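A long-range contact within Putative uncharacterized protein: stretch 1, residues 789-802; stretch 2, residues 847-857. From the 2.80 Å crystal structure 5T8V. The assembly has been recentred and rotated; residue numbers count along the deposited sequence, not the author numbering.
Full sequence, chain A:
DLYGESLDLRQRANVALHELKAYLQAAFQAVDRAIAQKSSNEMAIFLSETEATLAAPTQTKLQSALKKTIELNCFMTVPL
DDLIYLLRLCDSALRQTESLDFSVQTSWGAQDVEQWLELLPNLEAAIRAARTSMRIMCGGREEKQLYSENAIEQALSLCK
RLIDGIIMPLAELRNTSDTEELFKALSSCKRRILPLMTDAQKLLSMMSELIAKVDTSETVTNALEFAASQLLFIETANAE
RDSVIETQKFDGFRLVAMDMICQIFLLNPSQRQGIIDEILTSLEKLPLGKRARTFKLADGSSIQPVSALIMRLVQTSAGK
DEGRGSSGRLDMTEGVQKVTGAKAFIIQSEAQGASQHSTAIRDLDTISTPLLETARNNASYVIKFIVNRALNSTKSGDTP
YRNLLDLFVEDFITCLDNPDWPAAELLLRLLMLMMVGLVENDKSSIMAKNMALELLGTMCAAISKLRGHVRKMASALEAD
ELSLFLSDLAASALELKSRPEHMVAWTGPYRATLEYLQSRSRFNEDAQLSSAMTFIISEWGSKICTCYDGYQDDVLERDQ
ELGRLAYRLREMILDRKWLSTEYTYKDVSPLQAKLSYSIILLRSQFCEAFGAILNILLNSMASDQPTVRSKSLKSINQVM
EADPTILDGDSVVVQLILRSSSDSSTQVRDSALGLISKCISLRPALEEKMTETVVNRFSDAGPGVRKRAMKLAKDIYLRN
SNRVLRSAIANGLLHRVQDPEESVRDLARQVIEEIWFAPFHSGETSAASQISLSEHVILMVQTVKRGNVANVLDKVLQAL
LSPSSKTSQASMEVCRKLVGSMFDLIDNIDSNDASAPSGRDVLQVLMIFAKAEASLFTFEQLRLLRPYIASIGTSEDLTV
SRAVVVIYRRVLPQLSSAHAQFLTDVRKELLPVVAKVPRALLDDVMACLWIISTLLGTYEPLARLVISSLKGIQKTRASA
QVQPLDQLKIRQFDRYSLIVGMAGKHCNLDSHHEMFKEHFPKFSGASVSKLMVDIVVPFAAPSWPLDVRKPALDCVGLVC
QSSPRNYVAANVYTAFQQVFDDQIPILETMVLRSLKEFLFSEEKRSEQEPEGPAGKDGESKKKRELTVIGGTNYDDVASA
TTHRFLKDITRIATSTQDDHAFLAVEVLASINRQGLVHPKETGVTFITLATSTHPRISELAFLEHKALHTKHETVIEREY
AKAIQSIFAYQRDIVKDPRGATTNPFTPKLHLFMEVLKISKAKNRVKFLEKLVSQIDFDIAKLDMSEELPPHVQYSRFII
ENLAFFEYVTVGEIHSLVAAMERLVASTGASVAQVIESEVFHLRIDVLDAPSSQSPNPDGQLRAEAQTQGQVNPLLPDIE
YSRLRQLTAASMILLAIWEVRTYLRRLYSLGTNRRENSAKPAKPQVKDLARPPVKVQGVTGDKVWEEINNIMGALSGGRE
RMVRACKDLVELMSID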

# COMPACT_ATOMS: atom_id res chain seq x y z
N VAL A 789 30.20 7.39 -10.47
CA VAL A 789 29.53 6.84 -11.64
C VAL A 789 30.41 7.04 -12.87
O VAL A 789 29.94 7.49 -13.92
N ALA A 790 31.69 6.71 -12.75
CA ALA A 790 32.61 6.87 -13.86
C ALA A 790 32.74 5.57 -14.65
O ALA A 790 32.34 5.50 -15.81
N ASN A 791 33.30 4.54 -14.01
CA ASN A 791 33.44 3.24 -14.66
C ASN A 791 32.10 2.75 -15.19
O ASN A 791 32.02 2.17 -16.28
N VAL A 792 31.02 2.99 -14.44
CA VAL A 792 29.72 2.46 -14.81
C VAL A 792 29.26 3.09 -16.12
O VAL A 792 28.91 2.39 -17.08
N LEU A 793 29.24 4.42 -16.18
CA LEU A 793 28.86 5.10 -17.42
C LEU A 793 29.74 4.67 -18.57
O LEU A 793 29.27 4.53 -19.71
N ASP A 794 31.03 4.45 -18.31
CA ASP A 794 31.92 3.92 -19.35
C ASP A 794 31.37 2.62 -19.91
O ASP A 794 31.23 2.47 -21.13
N LYS A 795 31.03 1.67 -19.04
CA LYS A 795 30.51 0.40 -19.52
C LYS A 795 29.12 0.53 -20.15
O LYS A 795 28.75 -0.32 -20.96
N VAL A 796 28.36 1.56 -19.80
CA VAL A 796 27.10 1.82 -20.49
C VAL A 796 27.37 2.25 -21.92
O VAL A 796 26.76 1.76 -22.87
N LEU A 797 28.31 3.19 -22.10
CA LEU A 797 28.65 3.66 -23.44
C LEU A 797 29.23 2.53 -24.28
O LEU A 797 28.97 2.45 -25.49
N GLN A 798 30.03 1.65 -23.67
CA GLN A 798 30.60 0.54 -24.43
C GLN A 798 29.55 -0.50 -24.76
O GLN A 798 29.52 -1.03 -25.88
N ALA A 799 28.66 -0.81 -23.82
CA ALA A 799 27.55 -1.71 -24.10
C ALA A 799 26.54 -1.11 -25.06
O ALA A 799 25.68 -1.84 -25.57
N LEU A 800 26.62 0.19 -25.33
CA LEU A 800 25.69 0.88 -26.21
C LEU A 800 26.24 1.06 -27.62
O LEU A 800 25.50 0.88 -28.59
N LEU A 801 27.52 1.40 -27.76
CA LEU A 801 28.11 1.71 -29.05
C LEU A 801 28.86 0.54 -29.67
O LEU A 801 29.40 0.69 -30.77
N SER A 802 28.91 -0.61 -29.00
CA SER A 802 29.57 -1.76 -29.58
C SER A 802 28.84 -2.19 -30.85
O SER A 802 27.62 -2.02 -30.97
N MET A 847 36.49 12.63 -20.32
CA MET A 847 37.48 11.60 -20.01
C MET A 847 36.90 10.21 -20.21
O MET A 847 37.43 9.39 -20.97
N ILE A 848 35.79 9.91 -19.52
CA ILE A 848 35.19 8.59 -19.61
C ILE A 848 34.63 8.33 -21.00
O ILE A 848 34.57 7.18 -21.45
N PHE A 849 34.21 9.38 -21.71
CA PHE A 849 33.82 9.20 -23.11
C PHE A 849 35.00 8.71 -23.95
O PHE A 849 34.88 7.72 -24.68
N ALA A 850 36.14 9.39 -23.85
CA ALA A 850 37.32 8.96 -24.58
C ALA A 850 37.72 7.54 -24.19
O ALA A 850 38.19 6.77 -25.04
N LYS A 851 37.54 7.18 -22.92
CA LYS A 851 37.80 5.81 -22.51
C LYS A 851 36.85 4.84 -23.21
O LYS A 851 37.26 3.74 -23.61
N ALA A 852 35.59 5.23 -23.36
CA ALA A 852 34.60 4.31 -23.92
C ALA A 852 34.80 4.12 -25.42
O ALA A 852 34.85 2.99 -25.91
N GLU A 853 34.92 5.22 -26.16
CA GLU A 853 35.05 5.14 -27.62
C GLU A 853 35.75 6.40 -28.11
O GLU A 853 35.14 7.47 -28.13
N ALA A 854 37.01 6.26 -28.50
CA ALA A 854 37.80 7.40 -28.96
C ALA A 854 37.42 7.85 -30.37
O ALA A 854 37.75 8.97 -30.75
N SER A 855 36.74 7.00 -31.14
CA SER A 855 36.32 7.38 -32.49
C SER A 855 35.51 8.66 -32.51
O SER A 855 35.45 9.33 -33.55
N LEU A 856 34.88 9.03 -31.39
CA LEU A 856 34.00 10.19 -31.36
C LEU A 856 34.77 11.50 -31.37
O LEU A 856 34.17 12.55 -31.63
N PHE A 857 36.07 11.48 -31.09
CA PHE A 857 36.86 12.69 -30.96
C PHE A 857 37.58 13.00 -32.27
O PHE A 857 37.85 12.12 -33.08

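Two helices from distant parts of a chain can pack without a single hydrogen bond between them, and the contact of residues 791-801 with 847-852 illustrates how. The axes approach to 8.8 Å and their directions differ by 40°, with the backbones nearest where Asp794 meets Ala852, their CA atoms 5.3 Å apart. So close an approach is compatible with the small methyl side chain of Ala852.

Apolar packing supplies most of the contact. Leu793, Leu797 and Leu801, spaced four residues apart, all direct their CA-to-CB bonds toward the second stretch. Leu793 (t, p) brings CD2 to 3.5 Å from CD1 of Ile848, whose p, t rotamer also places CG2 4.0 Å from CB of Ala790. One turn on, Leu797 (m, t) sets its CB 3.6 Å from CB of Ala852. Leu801, also m, t, closes the row, its CD1 lying 4.1 Å from CD1 of Leu856, itself m, t, and 4.2 Å from CB of Glu853.

A CH-pi contact adds direction to this packing. The CA-to-CB bond of Phe849 points away, yet a chi1 of -100°, between the standard wells, brings its ring nearer, and Leu797 CD1 sits over one face, 3.5 Å from the ring centroid and 5° off the normal.

Polar groups border the apolar row without bonding across it. Asp794 (chi1 t) places OD1 3.2 Å from CA of Ala852 and OD2 3.2 Å from CG of Lys851; the charged end of Lys851 extends past, leaving its NZ 4.6 Å from Asp794 OD2, beyond a salt bridge. Instead, Asp794 OD2 forms a salt bridge within its own helix to Lys795 NZ at 3.4 Å, and that same NZ donates a hydrogen bond to Gln798 OE1 at 2.7 Å. Gln798 (m, t) meanwhile rests its CG 3.6 Å from Ala852 O.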

# COMPACT_ATOMS: atom_id res chain seq x y z
CB VAL A 789 28.15 7.50 -11.84
CG1 VAL A 789 27.35 6.76 -12.88
CG2 VAL A 789 27.36 7.53 -10.53
CB ALA A 790 33.98 7.33 -13.36
CB ASN A 791 34.03 2.24 -13.67
CG ASN A 791 34.10 0.83 -14.24
OD1 ASN A 791 33.16 0.05 -14.09
ND2 ASN A 791 35.21 0.50 -14.88
CB VAL A 792 28.69 2.70 -13.69
CG1 VAL A 792 27.45 1.89 -13.95
CG2 VAL A 792 29.27 2.33 -12.32
CB LEU A 793 28.93 6.62 -17.23
CG LEU A 793 28.74 7.48 -18.48
CD1 LEU A 793 27.49 7.07 -19.26
CD2 LEU A 793 28.65 8.95 -18.12
CB ASP A 794 33.32 3.72 -18.78
CG ASP A 794 34.25 3.03 -19.76
OD1 ASP A 794 34.06 3.20 -20.98
OD2 ASP A 794 35.17 2.31 -19.30
CB LYS A 795 30.48 -0.62 -18.38
CG LYS A 795 31.86 -1.17 -18.03
CD LYS A 795 32.39 -2.11 -19.11
CE LYS A 795 33.91 -2.21 -19.08
NZ LYS A 795 34.57 -0.98 -19.60
CB VAL A 796 26.27 2.87 -19.73
CG1 VAL A 796 24.98 3.18 -20.49
CG2 VAL A 796 25.95 2.39 -18.33
CB LEU A 797 29.63 4.83 -23.36
CG LEU A 797 29.02 6.21 -23.11
CD1 LEU A 797 30.10 7.21 -22.77
CD2 LEU A 797 28.22 6.67 -24.33
CB GLN A 798 31.76 -0.08 -23.65
CG GLN A 798 33.08 0.65 -23.85
CD GLN A 798 34.21 0.05 -23.05
OE1 GLN A 798 33.99 -0.83 -22.21
NE2 GLN A 798 35.42 0.53 -23.29
CB ALA A 799 26.85 -2.10 -22.80
CB LEU A 800 25.34 2.26 -25.62
CG LEU A 800 24.14 3.03 -26.18
CD1 LEU A 800 23.69 4.05 -25.15
CD2 LEU A 800 24.46 3.74 -27.49
CB LEU A 801 29.06 2.91 -28.91
CG LEU A 801 28.41 4.24 -28.51
CD1 LEU A 801 29.48 5.31 -28.34
CD2 LEU A 801 27.37 4.68 -29.53
CB SER A 802 29.61 -2.91 -28.58
OG SER A 802 28.31 -3.37 -28.27
CB MET A 847 37.95 11.80 -18.57
CG MET A 847 39.04 10.88 -18.08
SD MET A 847 39.40 11.24 -16.35
CE MET A 847 40.76 10.13 -16.03
CB ILE A 848 34.11 8.43 -18.52
CG1 ILE A 848 33.07 9.55 -18.61
CG2 ILE A 848 34.77 8.39 -17.14
CD1 ILE A 848 32.06 9.58 -17.48
CB PHE A 849 33.27 10.50 -23.68
CG PHE A 849 31.77 10.55 -23.70
CD1 PHE A 849 31.06 10.97 -22.59
CD2 PHE A 849 31.08 10.17 -24.84
CE1 PHE A 849 29.69 11.02 -22.61
CE2 PHE A 849 29.70 10.22 -24.87
CZ PHE A 849 29.01 10.64 -23.75
CB ALA A 850 38.47 9.93 -24.33
CB LYS A 851 37.69 5.68 -20.99
CG LYS A 851 37.44 4.27 -20.47
CD LYS A 851 38.54 3.29 -20.86
CE LYS A 851 38.18 1.87 -20.46
NZ LYS A 851 39.14 0.86 -20.99
CB ALA A 852 33.19 4.82 -23.63
CB GLU A 853 33.68 4.98 -28.27
CG GLU A 853 33.71 4.89 -29.78
CD GLU A 853 34.49 3.68 -30.28
OE1 GLU A 853 34.51 2.66 -29.57
OE2 GLU A 853 35.08 3.76 -31.38
CB ALA A 854 39.28 7.06 -28.93
CB SER A 855 35.51 6.24 -33.12
OG SER A 855 34.90 6.66 -34.32
CB LEU A 856 33.11 10.12 -30.12
CG LEU A 856 32.24 8.86 -30.01
CD1 LEU A 856 31.84 8.61 -28.57
CD2 LEU A 856 31.02 8.99 -30.89
CB PHE A 857 37.88 12.55 -29.83
CG PHE A 857 37.26 12.44 -28.46
CD1 PHE A 857 36.63 11.28 -28.06
CD2 PHE A 857 37.31 13.51 -27.58
CE1 PHE A 857 36.06 11.18 -26.81
CE2 PHE A 857 36.74 13.42 -26.33
CZ PHE A 857 36.11 12.25 -25.94